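Local atomic coordinates of BREX protein BrxA (Magnetospirillum magneticum, PDB entry 3BHW), a protein that is probably part of a type 1 BREX system, which lets phage adsorb to the bacterium but blocks replication of the phage DNA. Residues A86-F91 against V175-E180; S183-N188 against Y192-I197; D36-A41 against L62-L67; S22-G27 against E45-R50. All coordinates share one frame; numbering follows the deposited sequence.

From the N terminus, helix 19-31 is met first by the loop after helix 35-43, in interaction 4 (22-27 with 45-50). Before that loop leads into helix 57-67, interaction 3 (36-41 with 62-67) has opened, so the two contacts cross along the chain; their centres lie about 9 Å apart, and Ile25 CD1 touches Met63 CB at 3.6 Å. Interaction 1 then spans 84 residues, bringing the start of helix 179-187 back to helix 83-97. Interaction 2 follows in series as a short helical hairpin. Ile197 packs on Phe91, uniting interactions 1 and 2, while Arg23 and Ser22 touch Ala86 and Val90, bridging interactions 1 and 4.

Interaction 1: A86-F91 against V175-E180; sequences AIQAVF and VRISGE
Gln88 lays its extended side chain across the backbone of Arg176, Ile177 and Ser178, where a loop turns into helix 179-187. Ser178 is the N-cap of that helix, and the Gln88 amide bonds to the loop running into it: in this all-helical fold, one residue of helix 83-97 hydrogen-bonds to backbone some 90 residues further on. Gln88 CG stands beside the backbone N of its own residue (chi1 -75°) and the chain runs straight beyond, which carries the amide out from the helix surface. The oxygen does most of the work. OE1 accepts the backbone N-H of Ser178 at 2.7 Å in a nearly straight bond (172° at the hydrogen), the donor tilted somewhat out of the carbonyl plane. Ser178 OG adds a weak bond to the same oxygen at 3.4 Å. The other end of the amide, NE2, gives a weak bond to Arg176 O at 3.3 Å, and a further weak one to Gln84 one helical turn earlier. Glutamine suits the position because a single flat group offers both an acceptor and a donor to the backbone; the strong bond from Ser178 N to OE1, supported by the weak one from NE2 to Arg176 O, favours this orientation of the amide. Ile177 supplies the apolar half: its side chain slides past that of Gln88 in the opposite direction, with CD1 3.7 Å from Gln88 CD. The side chain of Gln198 holds the loop by Val175 O and Ile177 N. Ser178 OG, besides its weak bond to Gln88, accepts the backbone N-H of Val181.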
# COMPACT_ATOMS: atom_id res chain seq x y z
N ALA A 86 -9.69 3.74 7.37
CA ALA A 86 -9.39 2.37 6.93
C ALA A 86 -8.46 2.37 5.71
O ALA A 86 -7.50 1.58 5.65
CB ALA A 86 -10.72 1.57 6.66
N ILE A 87 -8.73 3.23 4.73
CA ILE A 87 -7.88 3.21 3.52
C ILE A 87 -6.44 3.61 3.86
O ILE A 87 -5.50 3.01 3.34
CB ILE A 87 -8.44 4.08 2.40
CG1 ILE A 87 -7.76 3.73 1.07
CG2 ILE A 87 -8.34 5.55 2.76
CD1 ILE A 87 -8.62 2.91 0.16
N GLN A 88 -6.27 4.55 4.77
CA GLN A 88 -4.95 4.99 5.16
C GLN A 88 -4.18 3.91 5.92
O GLN A 88 -2.96 3.85 5.86
CB GLN A 88 -5.09 6.27 6.00
CG GLN A 88 -5.44 7.48 5.11
CD GLN A 88 -5.63 8.78 5.87
OE1 GLN A 88 -5.51 8.81 7.09
NE2 GLN A 88 -5.91 9.85 5.14
N ALA A 89 -4.89 3.13 6.70
CA ALA A 89 -4.29 2.01 7.43
C ALA A 89 -3.85 0.98 6.40
O ALA A 89 -2.72 0.41 6.47
CB ALA A 89 -5.30 1.40 8.39
N VAL A 90 -4.71 0.74 5.40
CA VAL A 90 -4.28 -0.18 4.35
C VAL A 90 -3.04 0.39 3.62
O VAL A 90 -2.08 -0.35 3.28
CB VAL A 90 -5.42 -0.51 3.38
CG1 VAL A 90 -4.86 -1.48 2.33
CG2 VAL A 90 -6.54 -1.13 4.14
N PHE A 91 -3.03 1.70 3.39
CA PHE A 91 -1.88 2.38 2.76
C PHE A 91 -0.59 2.17 3.54
O PHE A 91 0.45 1.84 2.96
CB PHE A 91 -2.22 3.87 2.59
CG PHE A 91 -1.19 4.70 1.84
CD1 PHE A 91 -0.56 4.29 0.63
CD2 PHE A 91 -0.88 5.97 2.33
CE1 PHE A 91 0.34 5.18 0.00
CE2 PHE A 91 -0.01 6.81 1.69
CZ PHE A 91 0.60 6.44 0.53
N VAL A 175 -2.27 15.37 1.67
CA VAL A 175 -3.27 14.56 2.33
C VAL A 175 -2.84 14.40 3.78
O VAL A 175 -1.69 14.04 4.06
CB VAL A 175 -3.43 13.17 1.66
CG1 VAL A 175 -4.06 13.31 0.27
CG2 VAL A 175 -2.09 12.44 1.57
N ARG A 176 -3.76 14.73 4.69
CA ARG A 176 -3.57 14.61 6.14
C ARG A 176 -3.87 13.19 6.57
O ARG A 176 -5.00 12.75 6.44
CB ARG A 176 -4.49 15.63 6.86
CG ARG A 176 -4.85 15.31 8.32
CD ARG A 176 -3.78 15.76 9.31
NE ARG A 176 -3.94 15.27 10.70
CZ ARG A 176 -4.99 14.64 11.22
NH1 ARG A 176 -6.08 14.37 10.50
NH2 ARG A 176 -4.96 14.28 12.49
N ILE A 177 -2.85 12.47 7.05
CA ILE A 177 -3.05 11.13 7.57
C ILE A 177 -3.73 11.20 8.95
O ILE A 177 -3.32 12.00 9.83
CB ILE A 177 -1.75 10.29 7.64
CG1 ILE A 177 -1.13 10.07 6.24
CG2 ILE A 177 -2.02 8.99 8.29
CD1 ILE A 177 -2.06 9.36 5.25
N SER A 178 -4.76 10.39 9.12
CA SER A 178 -5.54 10.42 10.32
C SER A 178 -4.67 10.19 11.55
O SER A 178 -3.72 9.39 11.54
CB SER A 178 -6.67 9.40 10.27
OG SER A 178 -6.15 8.11 10.38
N GLY A 179 -5.01 10.91 12.60
CA GLY A 179 -4.32 10.84 13.86
C GLY A 179 -4.36 9.44 14.42
O GLY A 179 -3.42 9.01 15.06
N GLU A 180 -5.44 8.70 14.16
CA GLU A 180 -5.58 7.32 14.62
C GLU A 180 -4.53 6.42 13.94
O GLU A 180 -3.91 5.59 14.56
CB GLU A 180 -6.94 6.81 14.22
CG GLU A 180 -7.52 5.77 15.13
CD GLU A 180 -9.00 5.65 14.89
OE1 GLU A 180 -9.66 6.71 14.82
OE2 GLU A 180 -9.49 4.51 14.74

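Interaction 2: S183-N188 against Y192-I197; sequences SYLREN and YVIRCI
Helix 183-187 and helix 192-197 run roughly antiparallel, with 143° between their directions and 9.7 Å between their axes at closest approach, and the CA atoms of Leu185 and Ile194 lie 6.6 Å apart. Between the two, Leu185 reaches across. Both its methyls meet Val193 CG1, CD2 at 3.8 Å, the two side chains crossing at about a right angle; CD1 also reaches Ile197 CG2 at 4.2 Å. Leu185 CB, nearer the backbone, rests against Ile194 CG1 at 3.7 Å. Ile194 goes on to lay CD1 over the backbone of Leu185, 3.6 Å from Leu185 O, and near Arg186 CG. The two helices form a helical hairpin with a short turn, packed together by these contacts and seated on the rest of the fold: Val193 also touches Ala92 and Lys96 of helix 83-97, and Leu185 also meets Met70. Branched apolar chains suit these places because their methyls fill space on several sides at once. Asn188 finishes the first helix. With CG beside its own N (chi1 -71°), its amide folds back so that ND2 donates to Tyr184 O at 2.8 Å; the Asn188 backbone N reaches the same oxygen from the opposite face of the carbonyl plane. ND2 also lies above one face of the Tyr184 ring, toward its rim.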
# COMPACT_ATOMS: atom_id res chain seq x y z
N SER A 183 -0.96 7.47 15.27
CA SER A 183 -0.74 7.04 16.65
C SER A 183 -0.34 5.57 16.65
O SER A 183 0.62 5.18 17.35
CB SER A 183 -1.98 7.36 17.53
OG SER A 183 -1.84 6.94 18.89
N TYR A 184 -1.04 4.76 15.86
CA TYR A 184 -0.68 3.35 15.75
C TYR A 184 0.77 3.16 15.27
O TYR A 184 1.52 2.43 15.88
CB TYR A 184 -1.67 2.56 14.84
CG TYR A 184 -1.19 1.14 14.57
CD1 TYR A 184 -1.53 0.08 15.42
CD2 TYR A 184 -0.27 0.88 13.54
CE1 TYR A 184 -1.04 -1.21 15.22
CE2 TYR A 184 0.23 -0.42 13.32
CZ TYR A 184 -0.17 -1.45 14.18
OH TYR A 184 0.32 -2.72 13.98
N LEU A 185 1.14 3.91 14.24
CA LEU A 185 2.48 3.83 13.65
C LEU A 185 3.60 4.25 14.60
O LEU A 185 4.62 3.58 14.64
CB LEU A 185 2.56 4.63 12.34
CG LEU A 185 1.80 4.11 11.12
CD1 LEU A 185 1.91 5.16 10.02
CD2 LEU A 185 2.23 2.66 10.61
N ARG A 186 3.39 5.34 15.34
CA ARG A 186 4.35 5.83 16.35
C ARG A 186 4.48 4.78 17.43
O ARG A 186 5.60 4.35 17.78
CB ARG A 186 3.96 7.20 16.92
CG ARG A 186 4.00 8.29 15.85
CD ARG A 186 4.23 9.67 16.39
NE ARG A 186 3.93 10.66 15.35
CZ ARG A 186 2.71 11.09 15.07
NH1 ARG A 186 1.66 10.63 15.78
NH2 ARG A 186 2.52 11.97 14.11
N GLU A 187 3.34 4.33 17.95
CA GLU A 187 3.32 3.40 19.08
C GLU A 187 3.96 2.05 18.75
O GLU A 187 4.47 1.36 19.64
CB GLU A 187 1.90 3.24 19.64
CG GLU A 187 1.36 4.57 20.24
CD GLU A 187 -0.10 4.50 20.68
OE1 GLU A 187 -0.64 3.37 20.80
OE2 GLU A 187 -0.69 5.57 20.93
N ASN A 188 3.95 1.70 17.46
CA ASN A 188 4.56 0.49 16.95
C ASN A 188 5.91 0.71 16.29
O ASN A 188 6.43 -0.20 15.63
CB ASN A 188 3.59 -0.26 16.08
CG ASN A 188 2.49 -0.88 16.89
OD1 ASN A 188 2.64 -1.99 17.43
ND2 ASN A 188 1.39 -0.17 17.02
N TYR A 192 9.94 3.59 9.30
CA TYR A 192 10.03 3.67 7.85
C TYR A 192 8.70 4.06 7.29
O TYR A 192 8.64 4.95 6.42
CB TYR A 192 10.50 2.34 7.25
CG TYR A 192 10.55 2.29 5.72
CD1 TYR A 192 11.62 2.87 5.06
CD2 TYR A 192 9.55 1.62 4.97
CE1 TYR A 192 11.71 2.82 3.63
CE2 TYR A 192 9.61 1.60 3.56
CZ TYR A 192 10.69 2.20 2.91
OH TYR A 192 10.74 2.14 1.51
N VAL A 193 7.62 3.40 7.74
CA VAL A 193 6.26 3.80 7.25
C VAL A 193 5.97 5.29 7.55
O VAL A 193 5.51 6.04 6.68
CB VAL A 193 5.22 2.85 7.74
CG1 VAL A 193 3.85 3.28 7.27
CG2 VAL A 193 5.61 1.39 7.32
N ILE A 194 6.34 5.71 8.75
CA ILE A 194 6.12 7.08 9.16
C ILE A 194 6.72 8.06 8.18
O ILE A 194 6.06 9.02 7.77
CB ILE A 194 6.57 7.34 10.59
CG1 ILE A 194 5.65 6.56 11.57
CG2 ILE A 194 6.65 8.86 10.90
CD1 ILE A 194 6.10 6.47 13.03
N ARG A 195 7.99 7.84 7.84
CA ARG A 195 8.74 8.70 6.94
C ARG A 195 8.13 8.78 5.54
O ARG A 195 8.16 9.84 4.88
CB ARG A 195 10.19 8.19 6.84
CG ARG A 195 11.15 9.15 6.30
CD ARG A 195 12.39 8.37 5.70
NE ARG A 195 13.39 9.28 5.17
CZ ARG A 195 14.14 10.06 5.94
NH1 ARG A 195 13.98 10.01 7.26
NH2 ARG A 195 15.06 10.87 5.40
N CYS A 196 7.59 7.65 5.07
CA CYS A 196 7.06 7.52 3.69
C CYS A 196 5.61 7.93 3.54
O CYS A 196 5.22 8.40 2.49
CB CYS A 196 7.19 6.07 3.22
SG CYS A 196 8.91 5.43 3.12
N ILE A 197 4.82 7.75 4.61
CA ILE A 197 3.35 7.88 4.49
C ILE A 197 2.90 9.33 4.42
O ILE A 197 1.83 9.64 3.84
CB ILE A 197 2.61 7.17 5.66
CG1 ILE A 197 1.14 7.00 5.32
CG2 ILE A 197 2.76 7.94 6.98
CD1 ILE A 197 0.44 6.02 6.15

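Interaction 3: D36-A41 against L62-L67; sequences DQWRHA and LMRNRL
Trp38 lies against Arg64 across a gap of 9.9 Å between their CA atoms, so large side chains have to bridge helix 35-43 and helix 57-67. In Trp38, CG is roughly anti to the backbone N (chi1 151°, about 30° from exact anti), which swings the indole toward the second helix. Arg64 runs over one face of that indole along most of its length, the two side chains sliding past each other in opposite directions. The aliphatic part of Arg64 serves the benzo ring: CD sits 3.8 Å from the centroid of the six-membered ring, a CH-pi contact. Further out the charge meets the pyrrole ring, with CZ 4.2 Å from its centroid and only 12° off the normal. This is a cation-pi pair in which the guanidinium is inclined rather than stacked, its plane 57° from that of the ring; the tilted group points its NH1 edge down at the indole face, 3.0 Å from Trp38 CD1. The residue types fit because the wide indole offers a face long enough for both the methylenes and the guanidinium of the long arginine. Arg64 NE is buried with no hydrogen-bonding partner in the model. Ile25 of helix 19-31 also packs on Trp38. Next along the chain, Arg39 turns to its own helix and forms a salt bridge with Glu43.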
# COMPACT_ATOMS: atom_id res chain seq x y z
N ASP A 36 -5.14 -23.40 6.40
CA ASP A 36 -6.02 -24.17 5.53
C ASP A 36 -7.40 -23.52 5.41
O ASP A 36 -8.00 -23.44 4.33
CB ASP A 36 -6.18 -25.58 6.10
CG ASP A 36 -4.94 -26.41 5.95
OD1 ASP A 36 -3.98 -26.00 5.25
OD2 ASP A 36 -4.91 -27.51 6.53
N GLN A 37 -7.89 -23.00 6.54
CA GLN A 37 -9.21 -22.37 6.59
C GLN A 37 -9.18 -21.00 5.90
O GLN A 37 -10.18 -20.58 5.30
CB GLN A 37 -9.70 -22.29 8.03
CG GLN A 37 -11.10 -21.65 8.14
CD GLN A 37 -12.14 -22.41 7.33
OE1 GLN A 37 -12.19 -23.63 7.39
NE2 GLN A 37 -12.96 -21.70 6.57
N TRP A 38 -8.02 -20.35 5.95
CA TRP A 38 -7.86 -19.07 5.25
C TRP A 38 -8.07 -19.26 3.78
O TRP A 38 -8.89 -18.57 3.16
CB TRP A 38 -6.48 -18.44 5.49
CG TRP A 38 -5.98 -17.57 4.33
CD1 TRP A 38 -4.99 -17.89 3.45
CD2 TRP A 38 -6.41 -16.24 3.96
NE1 TRP A 38 -4.77 -16.87 2.57
CE2 TRP A 38 -5.63 -15.84 2.86
CE3 TRP A 38 -7.34 -15.34 4.49
CZ2 TRP A 38 -5.79 -14.60 2.23
CZ3 TRP A 38 -7.51 -14.11 3.87
CH2 TRP A 38 -6.73 -13.75 2.74
N ARG A 39 -7.39 -20.27 3.24
CA ARG A 39 -7.53 -20.62 1.80
C ARG A 39 -8.92 -21.12 1.41
O ARG A 39 -9.45 -20.74 0.35
CB ARG A 39 -6.48 -21.63 1.34
CG ARG A 39 -5.06 -21.08 1.29
CD ARG A 39 -4.13 -21.95 0.41
NE ARG A 39 -4.72 -22.22 -0.90
CZ ARG A 39 -4.31 -23.17 -1.74
NH1 ARG A 39 -3.26 -23.95 -1.47
NH2 ARG A 39 -4.96 -23.34 -2.89
N HIS A 40 -9.52 -21.95 2.25
CA HIS A 40 -10.91 -22.34 2.05
C HIS A 40 -11.85 -21.12 2.00
O HIS A 40 -12.68 -21.06 1.09
CB HIS A 40 -11.36 -23.34 3.11
CG HIS A 40 -12.77 -23.80 2.91
ND1 HIS A 40 -13.09 -24.90 2.18
CD2 HIS A 40 -13.95 -23.28 3.32
CE1 HIS A 40 -14.40 -25.06 2.13
NE2 HIS A 40 -14.95 -24.11 2.87
N ALA A 41 -11.75 -20.20 2.98
CA ALA A 41 -12.62 -18.99 3.03
C ALA A 41 -12.52 -18.13 1.76
O ALA A 41 -13.52 -17.58 1.23
CB ALA A 41 -12.24 -18.15 4.28
N LEU A 62 -1.63 -11.25 -1.45
CA LEU A 62 -1.03 -9.90 -1.33
C LEU A 62 -1.72 -9.01 -0.26
O LEU A 62 -1.07 -8.55 0.65
CB LEU A 62 -1.05 -9.24 -2.71
CG LEU A 62 -0.56 -7.80 -2.73
CD1 LEU A 62 0.93 -7.71 -2.41
CD2 LEU A 62 -0.94 -7.06 -4.03
N MET A 63 -3.04 -8.90 -0.36
CA MET A 63 -3.78 -8.03 0.58
C MET A 63 -3.58 -8.55 2.02
O MET A 63 -3.43 -7.76 2.96
CB MET A 63 -5.25 -8.04 0.17
CG MET A 63 -5.48 -7.63 -1.28
SD MET A 63 -7.23 -7.14 -1.65
CE MET A 63 -7.28 -7.16 -3.39
N ARG A 64 -3.53 -9.87 2.20
CA ARG A 64 -3.28 -10.45 3.52
C ARG A 64 -1.82 -10.23 3.96
O ARG A 64 -1.56 -9.84 5.10
CB ARG A 64 -3.58 -11.95 3.54
CG ARG A 64 -3.38 -12.56 4.95
CD ARG A 64 -3.24 -14.11 4.89
NE ARG A 64 -2.96 -14.64 6.22
CZ ARG A 64 -2.91 -15.94 6.51
NH1 ARG A 64 -3.11 -16.84 5.55
NH2 ARG A 64 -2.63 -16.34 7.75
N ASN A 65 -0.88 -10.52 3.07
CA ASN A 65 0.53 -10.31 3.36
C ASN A 65 0.76 -8.86 3.77
O ASN A 65 1.50 -8.57 4.73
CB ASN A 65 1.42 -10.70 2.19
CG ASN A 65 1.52 -12.19 2.01
OD1 ASN A 65 1.85 -12.68 0.92
ND2 ASN A 65 1.20 -12.93 3.05
N ARG A 66 0.19 -7.95 2.99
CA ARG A 66 0.19 -6.53 3.44
C ARG A 66 -0.27 -6.29 4.91
O ARG A 66 0.49 -5.77 5.72
CB ARG A 66 -0.63 -5.66 2.52
CG ARG A 66 0.06 -5.34 1.21
CD ARG A 66 -0.84 -4.48 0.34
NE ARG A 66 -0.21 -4.05 -0.91
CZ ARG A 66 -0.84 -3.81 -2.06
NH1 ARG A 66 -2.17 -3.95 -2.17
NH2 ARG A 66 -0.14 -3.41 -3.10
N LEU A 67 -1.49 -6.74 5.24
CA LEU A 67 -2.02 -6.52 6.59
C LEU A 67 -1.21 -7.24 7.66
O LEU A 67 -1.08 -6.72 8.78
CB LEU A 67 -3.50 -6.86 6.72
CG LEU A 67 -4.46 -6.02 5.89
CD1 LEU A 67 -5.78 -6.77 5.86
CD2 LEU A 67 -4.69 -4.65 6.52

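Interaction 4: S22-G27 against E45-R50; sequences SRIIAG and ENVLQR
Ile24 and Leu48 pass alongside each other in opposite directions, so that a methyl of the leucine, CD2, rests 3.8 Å from Ile24 CG2 and close to Ile24 CB. The isoleucine's two branches part company: CG2, anti to its backbone N, meets Leu48 and also Val47 CG2 at 4.0 Å, whereas CG1, on the N side, carries CD1 to 3.4 Å from Val47 O. Leu48 CD2 further reaches Ile25 CG1, at a looser 4.3 Å. Four branched residues thus interlock methyls rather than present single points. Val47 and Leu48 are the central residues of a type I beta turn, Asn46 to Gln49, facing helix 19-31 from the loop after helix 35-43. Gln49 N bonds to Asn46 O at 2.9 Å, closing the turn. The side chain of Asn46, a residue with positive phi just past helix 35-43, bonds to Arg50 just beyond it: OD1 accepts Arg50 N at 3.0 Å, and ND2 donates to Arg50 O at 2.9 Å, on a lone pair in the carbonyl plane. The backbone of Val47 is bonded to Ala41, and Ile25 also touches Leu67. Since no hydrogen bond crosses between the two segments, the contact itself rests on apolar packing, while polar bonds in and next to the turn probably help hold Val47 and Leu48 in place.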
# COMPACT_ATOMS: atom_id res chain seq x y z
N SER A 22 -10.11 -5.68 1.57
CA SER A 22 -9.15 -5.66 2.65
C SER A 22 -9.89 -5.74 4.00
O SER A 22 -9.37 -6.30 4.96
CB SER A 22 -8.26 -4.40 2.60
OG SER A 22 -7.22 -4.55 1.64
N ARG A 23 -11.09 -5.14 4.07
CA ARG A 23 -11.89 -5.18 5.30
C ARG A 23 -12.29 -6.60 5.64
O ARG A 23 -12.36 -6.98 6.81
CB ARG A 23 -13.16 -4.39 5.13
CG ARG A 23 -12.98 -2.85 4.94
CD ARG A 23 -14.24 -2.19 5.44
NE ARG A 23 -14.36 -0.75 5.21
CZ ARG A 23 -14.16 0.18 6.16
NH1 ARG A 23 -13.72 -0.19 7.35
NH2 ARG A 23 -14.37 1.47 5.92
N ILE A 24 -12.53 -7.40 4.61
CA ILE A 24 -13.00 -8.76 4.82
C ILE A 24 -11.82 -9.57 5.32
O ILE A 24 -11.95 -10.37 6.25
CB ILE A 24 -13.63 -9.42 3.55
CG1 ILE A 24 -14.98 -8.76 3.24
CG2 ILE A 24 -13.83 -10.91 3.78
CD1 ILE A 24 -15.43 -8.88 1.82
N ILE A 25 -10.64 -9.30 4.77
CA ILE A 25 -9.43 -10.04 5.13
C ILE A 25 -9.03 -9.67 6.55
O ILE A 25 -8.67 -10.54 7.35
CB ILE A 25 -8.29 -9.82 4.07
CG1 ILE A 25 -8.63 -10.57 2.76
CG2 ILE A 25 -6.93 -10.32 4.59
CD1 ILE A 25 -8.03 -9.96 1.49
N ALA A 26 -9.12 -8.38 6.88
CA ALA A 26 -8.90 -7.89 8.25
C ALA A 26 -9.85 -8.55 9.26
O ALA A 26 -9.43 -8.89 10.37
CB ALA A 26 -9.03 -6.38 8.31
N GLY A 27 -11.11 -8.76 8.88
CA GLY A 27 -12.03 -9.57 9.69
C GLY A 27 -11.51 -10.97 9.99
O GLY A 27 -11.53 -11.41 11.13
N GLU A 45 -15.42 -20.83 0.03
CA GLU A 45 -16.52 -20.04 0.56
C GLU A 45 -16.67 -18.73 -0.20
O GLU A 45 -17.76 -18.12 -0.22
CB GLU A 45 -16.31 -19.75 2.05
CG GLU A 45 -16.34 -20.98 2.92
CD GLU A 45 -16.25 -20.65 4.40
OE1 GLU A 45 -17.20 -20.03 4.94
OE2 GLU A 45 -15.26 -21.02 5.04
N ASN A 46 -15.61 -18.29 -0.87
CA ASN A 46 -15.71 -17.09 -1.71
C ASN A 46 -16.12 -15.83 -0.94
O ASN A 46 -16.98 -15.04 -1.40
CB ASN A 46 -16.66 -17.33 -2.90
CG ASN A 46 -16.53 -16.26 -3.98
OD1 ASN A 46 -15.47 -15.64 -4.15
ND2 ASN A 46 -17.63 -16.02 -4.67
N VAL A 47 -15.44 -15.60 0.18
CA VAL A 47 -15.75 -14.44 1.05
C VAL A 47 -15.52 -13.10 0.38
O VAL A 47 -16.08 -12.08 0.83
CB VAL A 47 -15.03 -14.53 2.43
CG1 VAL A 47 -15.57 -15.72 3.23
CG2 VAL A 47 -13.52 -14.63 2.26
N LEU A 48 -14.75 -13.06 -0.71
CA LEU A 48 -14.55 -11.78 -1.42
C LEU A 48 -15.62 -11.55 -2.49
O LEU A 48 -15.71 -10.46 -3.05
CB LEU A 48 -13.12 -11.62 -1.98
CG LEU A 48 -11.97 -11.79 -0.97
CD1 LEU A 48 -10.69 -11.38 -1.64
CD2 LEU A 48 -12.18 -11.02 0.31
N GLN A 49 -16.46 -12.56 -2.73
CA GLN A 49 -17.60 -12.47 -3.65
C GLN A 49 -17.13 -12.30 -5.09
O GLN A 49 -17.68 -11.50 -5.83
CB GLN A 49 -18.58 -11.34 -3.26
CG GLN A 49 -19.10 -11.44 -1.81
CD GLN A 49 -19.66 -12.83 -1.49
OE1 GLN A 49 -20.24 -13.50 -2.36
NE2 GLN A 49 -19.48 -13.26 -0.24
N ARG A 50 -16.12 -13.08 -5.48
CA ARG A 50 -15.66 -13.06 -6.86
C ARG A 50 -16.75 -13.70 -7.71
O ARG A 50 -17.35 -14.70 -7.28
CB ARG A 50 -14.35 -13.85 -7.00
CG ARG A 50 -13.10 -13.11 -6.50
CD ARG A 50 -12.53 -12.18 -7.56
NE ARG A 50 -11.33 -11.50 -7.08
CZ ARG A 50 -11.33 -10.36 -6.39
NH1 ARG A 50 -12.49 -9.76 -6.09
NH2 ARG A 50 -10.19 -9.83 -5.99